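Side-chain contact in outer membrane lipoprotein carrier protein LolA (Thermus thermophilus, PDB 2YZY), which probably carries lipoproteins across the periplasm to the outer membrane, as LolA itself does, although its own activity remains uncharacterised: residues S7-E10 and I11-V15. Sequence-based numbering, arbitrary orientation.
Sequences SAQE and ILDRV
Gln9 and Asp13, one helical turn apart, make the main side-chain bond: Gln9 NE2 donates to Asp13 OD1 at 2.9 Å. The N-H...O angle of 140° makes it a bent bond, and although OD1 lies in the amide plane, NE2 approaches from above the carboxylate plane. A weak second bond from Gln9 NE2 to Asp13 OD2, 3.4 Å long, makes the hold bifurcated. The Gln9 chain reaches the carboxylate by bending at chi2 (56°), which swings the amide toward Asp13. The backbone supplies i to i+4 bonds, among them Leu12 N to Ala8 O at 2.9 Å. Glu10 and Arg14 lie alongside each other, pointing the same way; their salt bridge is long, with Glu10 OE2 3.7 Å from Arg14 NH2 and the carboxylate and guanidinium planes 42° apart. Each turned beside its own backbone N, Ile11 CG1 lies 3.3 Å from Ser7 O and Leu12 CG 3.3 Å from Ala8 O. This is an amphipathic N-terminal helix, 7-18, whose polar pairs lie on the more exposed side, while Ala8, Ile11 and Leu12 pack against the strands, meeting Leu133 of strand 128-136; Ile11 also touches Leu119 of strand 116-125 and Ile150 of strand 145-151.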
ATOM      1  N   SER A   7     -16.377 -15.485  -0.155  1.00 39.34           N
ATOM      2  CA  SER A   7     -16.368 -14.778   1.118  1.00 37.82           C
ATOM      3  C   SER A   7     -15.266 -13.724   1.122  1.00 35.85           C
ATOM      4  O   SER A   7     -15.385 -12.687   1.773  1.00 35.30           O
ATOM      5  CB  SER A   7     -16.152 -15.759   2.270  1.00 38.21           C
ATOM      6  OG  SER A   7     -16.192 -15.088   3.516  1.00 40.43           O
ATOM      7  N   ALA A   8     -14.192 -14.000   0.390  1.00 34.44           N
ATOM      8  CA  ALA A   8     -13.076 -13.070   0.299  1.00 32.75           C
ATOM      9  C   ALA A   8     -13.550 -11.802  -0.401  1.00 32.46           C
ATOM     10  O   ALA A   8     -13.217 -10.690   0.005  1.00 30.73           O
ATOM     11  CB  ALA A   8     -11.927 -13.700  -0.478  1.00 32.47           C
ATOM     12  N   GLN A   9     -14.338 -11.979  -1.457  1.00 32.46           N
ATOM     13  CA  GLN A   9     -14.857 -10.847  -2.213  1.00 32.53           C
ATOM     14  C   GLN A   9     -15.715  -9.955  -1.324  1.00 31.30           C
ATOM     15  O   GLN A   9     -15.632  -8.730  -1.396  1.00 31.01           O
ATOM     16  CB  GLN A   9     -15.682 -11.340  -3.403  1.00 33.95           C
ATOM     17  CG  GLN A   9     -16.169 -10.229  -4.317  1.00 36.04           C
ATOM     18  CD  GLN A   9     -15.031  -9.369  -4.834  1.00 37.62           C
ATOM     19  OE1 GLN A   9     -14.107  -9.862  -5.480  1.00 39.02           O
ATOM     20  NE2 GLN A   9     -15.093  -8.073  -4.548  1.00 39.07           N
ATOM     21  N   GLU A  10     -16.537 -10.575  -0.482  1.00 30.20           N
ATOM     22  CA  GLU A  10     -17.403  -9.829   0.423  1.00 29.64           C
ATOM     23  C   GLU A  10     -16.579  -8.970   1.373  1.00 28.11           C
ATOM     24  O   GLU A  10     -16.922  -7.820   1.647  1.00 27.09           O
ATOM     25  CB  GLU A  10     -18.274 -10.786   1.238  1.00 31.87           C
ATOM     26  CG  GLU A  10     -19.094 -10.092   2.315  1.00 34.96           C
ATOM     27  CD  GLU A  10     -19.918 -11.059   3.142  1.00 38.19           C
ATOM     28  OE1 GLU A  10     -19.329 -11.984   3.740  1.00 40.27           O
ATOM     29  OE2 GLU A  10     -21.154 -10.892   3.195  1.00 39.22           O
ATOM     30  N   ILE A  11     -15.494  -9.544   1.880  1.00 25.93           N
ATOM     31  CA  ILE A  11     -14.618  -8.837   2.804  1.00 23.73           C
ATOM     32  C   ILE A  11     -13.942  -7.662   2.110  1.00 22.99           C
ATOM     33  O   ILE A  11     -13.892  -6.555   2.651  1.00 22.01           O
ATOM     34  CB  ILE A  11     -13.548  -9.791   3.373  1.00 22.96           C
ATOM     35  CG1 ILE A  11     -14.228 -10.867   4.224  1.00 22.43           C
ATOM     36  CG2 ILE A  11     -12.527  -9.014   4.189  1.00 22.29           C
ATOM     37  CD1 ILE A  11     -13.291 -11.928   4.747  1.00 22.54           C
ATOM     38  N   LEU A  12     -13.428  -7.902   0.909  1.00 23.60           N
ATOM     39  CA  LEU A  12     -12.768  -6.849   0.153  1.00 24.08           C
ATOM     40  C   LEU A  12     -13.757  -5.725  -0.135  1.00 24.70           C
ATOM     41  O   LEU A  12     -13.395  -4.550  -0.099  1.00 23.32           O
ATOM     42  CB  LEU A  12     -12.201  -7.403  -1.158  1.00 25.61           C
ATOM     43  CG  LEU A  12     -11.078  -8.435  -1.019  1.00 26.08           C
ATOM     44  CD1 LEU A  12     -10.602  -8.859  -2.401  1.00 28.15           C
ATOM     45  CD2 LEU A  12      -9.928  -7.838  -0.220  1.00 28.23           C
ATOM     46  N   ASP A  13     -15.008  -6.087  -0.412  1.00 24.73           N
ATOM     47  CA  ASP A  13     -16.033  -5.086  -0.689  1.00 25.52           C
ATOM     48  C   ASP A  13     -16.271  -4.218   0.541  1.00 24.25           C
ATOM     49  O   ASP A  13     -16.464  -3.009   0.425  1.00 24.59           O
ATOM     50  CB  ASP A  13     -17.349  -5.752  -1.113  1.00 28.53           C
ATOM     51  CG  ASP A  13     -17.226  -6.510  -2.422  1.00 31.33           C
ATOM     52  OD1 ASP A  13     -16.622  -5.967  -3.370  1.00 33.33           O
ATOM     53  OD2 ASP A  13     -17.743  -7.646  -2.507  1.00 34.85           O
ATOM     54  N   ARG A  14     -16.257  -4.838   1.717  1.00 23.22           N
ATOM     55  CA  ARG A  14     -16.457  -4.116   2.969  1.00 22.88           C
ATOM     56  C   ARG A  14     -15.316  -3.127   3.190  1.00 21.08           C
ATOM     57  O   ARG A  14     -15.529  -2.007   3.657  1.00 20.63           O
ATOM     58  CB  ARG A  14     -16.519  -5.090   4.147  1.00 25.61           C
ATOM     59  CG  ARG A  14     -17.741  -5.998   4.155  1.00 29.67           C
ATOM     60  CD  ARG A  14     -17.702  -6.952   5.341  1.00 33.17           C
ATOM     61  NE  ARG A  14     -18.893  -7.795   5.411  1.00 35.36           N
ATOM     62  CZ  ARG A  14     -20.124  -7.336   5.619  1.00 36.33           C
ATOM     63  NH1 ARG A  14     -20.332  -6.035   5.782  1.00 37.61           N
ATOM     64  NH2 ARG A  14     -21.148  -8.176   5.662  1.00 37.85           N
ATOM     65  N   VAL A  15     -14.104  -3.553   2.853  1.00 19.74           N
ATOM     66  CA  VAL A  15     -12.930  -2.708   3.006  1.00 18.16           C
ATOM     67  C   VAL A  15     -13.042  -1.481   2.109  1.00 19.49           C
ATOM     68  O   VAL A  15     -12.838  -0.355   2.560  1.00 18.46           O
ATOM     69  CB  VAL A  15     -11.638  -3.474   2.641  1.00 16.11           C
ATOM     70  CG1 VAL A  15     -10.444  -2.521   2.633  1.00 16.08           C
ATOM     71  CG2 VAL A  15     -11.404  -4.598   3.642  1.00 17.15           C
TER